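Local coordinates for protein YghZ aldo-keto reductase (Escherichia coli, PDB 3N6Q) that probably reduces aldehydes and ketones with a nicotinamide cofactor, as a TIM-barrel member of the aldo-keto reductase family, at residues T175-M178 / V179-R183; L318-T322 / K323-Q327. All coordinates share one frame; numbering follows the deposited sequence. Where two conformers were deposited one is given.

Contact 1: T175-M178 / V179-R183; sequences TQKM and VELLR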
# COMPACT_ATOMS: atom_id res chain seq x y z
N THR B 175 15.62 18.05 14.06
CA THR B 175 16.21 16.99 13.25
C THR B 175 16.23 15.66 13.96
O THR B 175 15.80 14.61 13.45
CB THR B 175 17.65 17.37 12.79
OG1 THR B 175 17.56 18.58 12.04
CG2 THR B 175 18.27 16.26 11.95
N GLN B 176 16.68 15.69 15.21
CA GLN B 176 16.68 14.45 15.96
C GLN B 176 15.27 13.86 16.15
O GLN B 176 15.09 12.63 16.04
CB GLN B 176 17.39 14.66 17.32
CG GLN B 176 17.31 13.43 18.23
CD GLN B 176 18.28 12.39 17.80
OE1 GLN B 176 19.39 12.72 17.39
NE2 GLN B 176 17.91 11.11 17.94
N LYS B 177 14.30 14.72 16.43
CA LYS B 177 12.93 14.25 16.56
C LYS B 177 12.45 13.62 15.22
O LYS B 177 11.78 12.59 15.21
CB LYS B 177 12.02 15.42 16.99
CG LYS B 177 10.55 14.98 17.26
CD LYS B 177 10.51 13.76 18.20
CE LYS B 177 9.13 13.65 18.83
NZ LYS B 177 9.02 12.45 19.73
N MET B 178 12.74 14.29 14.10
CA MET B 178 12.23 13.75 12.80
C MET B 178 12.85 12.41 12.52
O MET B 178 12.24 11.50 11.96
CB MET B 178 12.52 14.71 11.63
CG MET B 178 11.83 16.08 11.73
SD MET B 178 9.99 15.82 11.47
CE MET B 178 10.18 14.73 10.03
N VAL B 179 14.14 12.24 12.90
CA VAL B 179 14.78 10.95 12.70
C VAL B 179 14.06 9.89 13.46
O VAL B 179 13.81 8.78 12.92
CB VAL B 179 16.28 10.97 13.19
CG1 VAL B 179 16.82 9.54 13.26
CG2 VAL B 179 17.09 11.84 12.25
N GLU B 180 13.73 10.18 14.73
CA GLU B 180 13.07 9.18 15.57
C GLU B 180 11.66 8.89 15.01
O GLU B 180 11.20 7.72 15.03
CB GLU B 180 12.96 9.69 17.03
CG GLU B 180 14.39 9.87 17.65
CD GLU B 180 14.46 10.69 18.97
OE1 GLU B 180 13.46 11.34 19.38
OE2 GLU B 180 15.59 10.80 19.53
N LEU B 181 10.97 9.95 14.60
CA LEU B 181 9.59 9.79 14.08
C LEU B 181 9.57 8.96 12.80
O LEU B 181 8.84 7.96 12.70
CB LEU B 181 8.90 11.16 13.89
CG LEU B 181 8.50 11.87 15.19
CD1 LEU B 181 8.02 13.26 14.83
CD2 LEU B 181 7.45 11.05 16.04
N LEU B 182 10.49 9.25 11.89
CA LEU B 182 10.52 8.47 10.68
C LEU B 182 10.96 7.04 10.99
O LEU B 182 10.56 6.11 10.30
CB LEU B 182 11.44 9.11 9.65
CG LEU B 182 10.94 10.43 9.08
CD1 LEU B 182 12.13 11.16 8.43
CD2 LEU B 182 9.82 10.15 8.04
N ARG B 183 11.85 6.85 11.98
CA ARG B 183 12.24 5.47 12.32
C ARG B 183 11.04 4.62 12.79
O ARG B 183 11.01 3.40 12.60
CB ARG B 183 13.33 5.47 13.40
CG ARG B 183 13.65 4.07 13.94
CD ARG B 183 14.74 4.26 15.00
NE ARG B 183 15.93 4.80 14.35
CZ ARG B 183 16.61 5.90 14.70
NH1 ARG B 183 16.25 6.62 15.78
NH2 ARG B 183 17.66 6.25 13.96
O HOH W 1 10.95 10.51 19.81
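Q176 swings CG round beside its own carbonyl carbon (chi1 174°) and bends at the next bond (chi2 77°), which turns its amide along the helix to E180, whose CG instead lies beside its own backbone N and whose chain then runs straight out. The two ends meet one helical turn apart: Q176 NE2 donates to E180 OE2 at 2.8 Å. The bond lies close to the plane of the donor amide but reaches the carboxylate from above its plane, and the two flat groups are turned 64° against each other. N215 donates to Q176 OE1, so the amide is held at both its oxygen and its nitrogen.

At the other carboxylate oxygen, K177 NZ stays 4.6 Å from E180 OE1, too far for a salt bridge. Water 1 spans the interval, accepting from K177 NZ at 2.7 Å and donating to E180 OE1. The aliphatic part of K177 passes obliquely over L181, CG lying 3.9 Å from L181 CD1. Beneath these side chains the i to i+4 backbone bonds are regular, L181 N reaching K177 O at 2.8 Å. Helix 172-183 links strands 162-168 and 191-193 of the TIM barrel; on its buried side M178 and L181 touch M146 of helix 146-158, and L182 touches V165 of strand 162-168.

Each carboxylate oxygen of E180 therefore has a different partner, an amide N-H on OE2 and a water on OE1, which is consistent with a charged glutamate whose attraction to K177 is relayed through solvent on the partly exposed side of an amphipathic helix.

Contact 2: L318-T322 / K323-Q327; sequences LTFST and KELAQ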
# COMPACT_ATOMS: atom_id res chain seq x y z
N LEU B 318 41.10 20.33 -2.49
CA LEU B 318 40.23 20.23 -1.33
C LEU B 318 41.03 20.33 -0.02
O LEU B 318 40.48 20.15 1.07
CB LEU B 318 39.45 18.92 -1.39
CG LEU B 318 38.49 18.87 -2.59
CD1 LEU B 318 37.79 17.51 -2.59
CD2 LEU B 318 37.43 20.05 -2.57
N THR B 319 42.32 20.65 -0.13
CA THR B 319 43.09 20.62 1.15
C THR B 319 43.38 22.01 1.69
O THR B 319 43.83 22.91 0.94
CB THR B 319 44.41 19.80 1.01
OG1 THR B 319 45.20 20.42 0.03
CG2 THR B 319 44.16 18.40 0.49
N PHE B 320 43.24 22.16 3.01
CA PHE B 320 43.61 23.39 3.69
C PHE B 320 44.53 23.03 4.87
O PHE B 320 44.22 22.14 5.61
CB PHE B 320 42.34 24.04 4.29
CG PHE B 320 41.38 24.60 3.24
CD1 PHE B 320 41.42 25.99 2.93
CD2 PHE B 320 40.53 23.75 2.51
CE1 PHE B 320 40.51 26.55 1.90
CE2 PHE B 320 39.72 24.27 1.46
CZ PHE B 320 39.69 25.65 1.19
N SER B 321 45.57 23.82 5.07
CA SER B 321 46.39 23.66 6.30
C SER B 321 45.65 24.27 7.50
O SER B 321 44.71 25.08 7.39
CB SER B 321 47.74 24.31 6.11
OG SER B 321 47.60 25.70 6.22
N THR B 322 46.08 23.85 8.70
CA THR B 322 45.59 24.45 9.91
C THR B 322 45.81 25.96 9.94
O THR B 322 44.91 26.72 10.34
CB THR B 322 46.26 23.77 11.12
OG1 THR B 322 45.78 22.43 11.19
CG2 THR B 322 45.93 24.50 12.33
N LYS B 323 46.97 26.42 9.48
CA LYS B 323 47.26 27.84 9.46
C LYS B 323 46.25 28.60 8.54
O LYS B 323 45.84 29.71 8.86
CB LYS B 323 48.67 28.04 8.88
CG LYS B 323 49.15 29.49 8.87
CD LYS B 323 50.61 29.55 8.37
CE LYS B 323 51.18 30.96 8.51
NZ LYS B 323 52.52 30.98 7.88
N GLU B 324 45.99 28.03 7.36
CA GLU B 324 45.06 28.63 6.39
C GLU B 324 43.68 28.71 6.99
O GLU B 324 43.00 29.75 6.89
CB GLU B 324 44.96 27.75 5.13
CG GLU B 324 45.98 28.00 4.09
CD GLU B 324 45.77 27.09 2.87
OE1 GLU B 324 45.71 25.87 3.04
OE2 GLU B 324 45.70 27.62 1.75
N LEU B 325 43.22 27.63 7.60
CA LEU B 325 41.89 27.64 8.22
C LEU B 325 41.72 28.74 9.30
O LEU B 325 40.67 29.42 9.37
CB LEU B 325 41.51 26.25 8.76
CG LEU B 325 41.34 25.17 7.68
CD1 LEU B 325 41.07 23.84 8.41
CD2 LEU B 325 40.08 25.61 6.74
N ALA B 326 42.76 28.91 10.14
CA ALA B 326 42.76 29.87 11.19
C ALA B 326 42.81 31.27 10.58
O ALA B 326 42.13 32.19 11.06
CB ALA B 326 44.01 29.66 12.12
N GLN B 327 43.54 31.44 9.50
CA GLN B 327 43.68 32.73 8.81
C GLN B 327 42.33 33.14 8.15
O GLN B 327 41.91 34.31 8.18
CB GLN B 327 44.79 32.63 7.74
CG GLN B 327 46.25 32.74 8.26
CD GLN B 327 47.34 32.50 7.20
OE1 GLN B 327 47.18 31.70 6.26
NE2 GLN B 327 48.49 33.15 7.40
O HOH W 2 46.82 24.19 1.63
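S321 and E324 grip each other reciprocally, a capping box that starts helix 322-334. At the N-cap, S321 OG accepts from E324 N at 3.1 Å, while E324 OE1 takes the backbone N-H of S321 at 2.9 Å through its anti lone pair, the N-H...O angle being 163°. The first bond depends on the S321 torsion: at chi1 76°, OG stands between the backbone N and the carbonyl carbon, facing the first turn. Next along, L325 N donates to S321 O at 3.0 Å and opens the regular helical pattern.

Ahead of the box, F320 packs on the same turn, its CB 3.7 Å from L325 CD2, and the two side chains cross at about a right angle. The other carboxylate oxygen, E324 OE2, forms a salt bridge with R277, which also donates to T319 O and makes a cation-pi contact with F320. Replacing E324 by an alanine removes the carboxylate, which is likely to leave the S321 N-H without its acceptor and R277 without this salt bridge.

The box lies at the surface, where the loop after helix 305-312 enters helix 322-334, with F320 and L325 resting against W288 of helix 281-289.

Overall arrangement
From the N terminus, the chain reaches contact 1 first, within helix 172-183, which joins the parallel strands 162-168 and 191-193 as a beta-alpha-beta unit of the barrel. It then passes, among others, through helix 208-214, strand 218-221, helices 261-276 and 281-289, strand 297-300 and finally helix 305-312 before contact 2 at the start of helix 322-334. Neither contact closes a long loop: each joins adjoining segments, and the two follow in series without nesting or crossing. The centres of contacts 1 and 2 are 35 Å apart. Contact 1 belongs to a helix packed beside helices 146-158 and 208-214; contact 2 joins the loop after helix 305-312 to helix 322-334, whose start packs against helix 281-289.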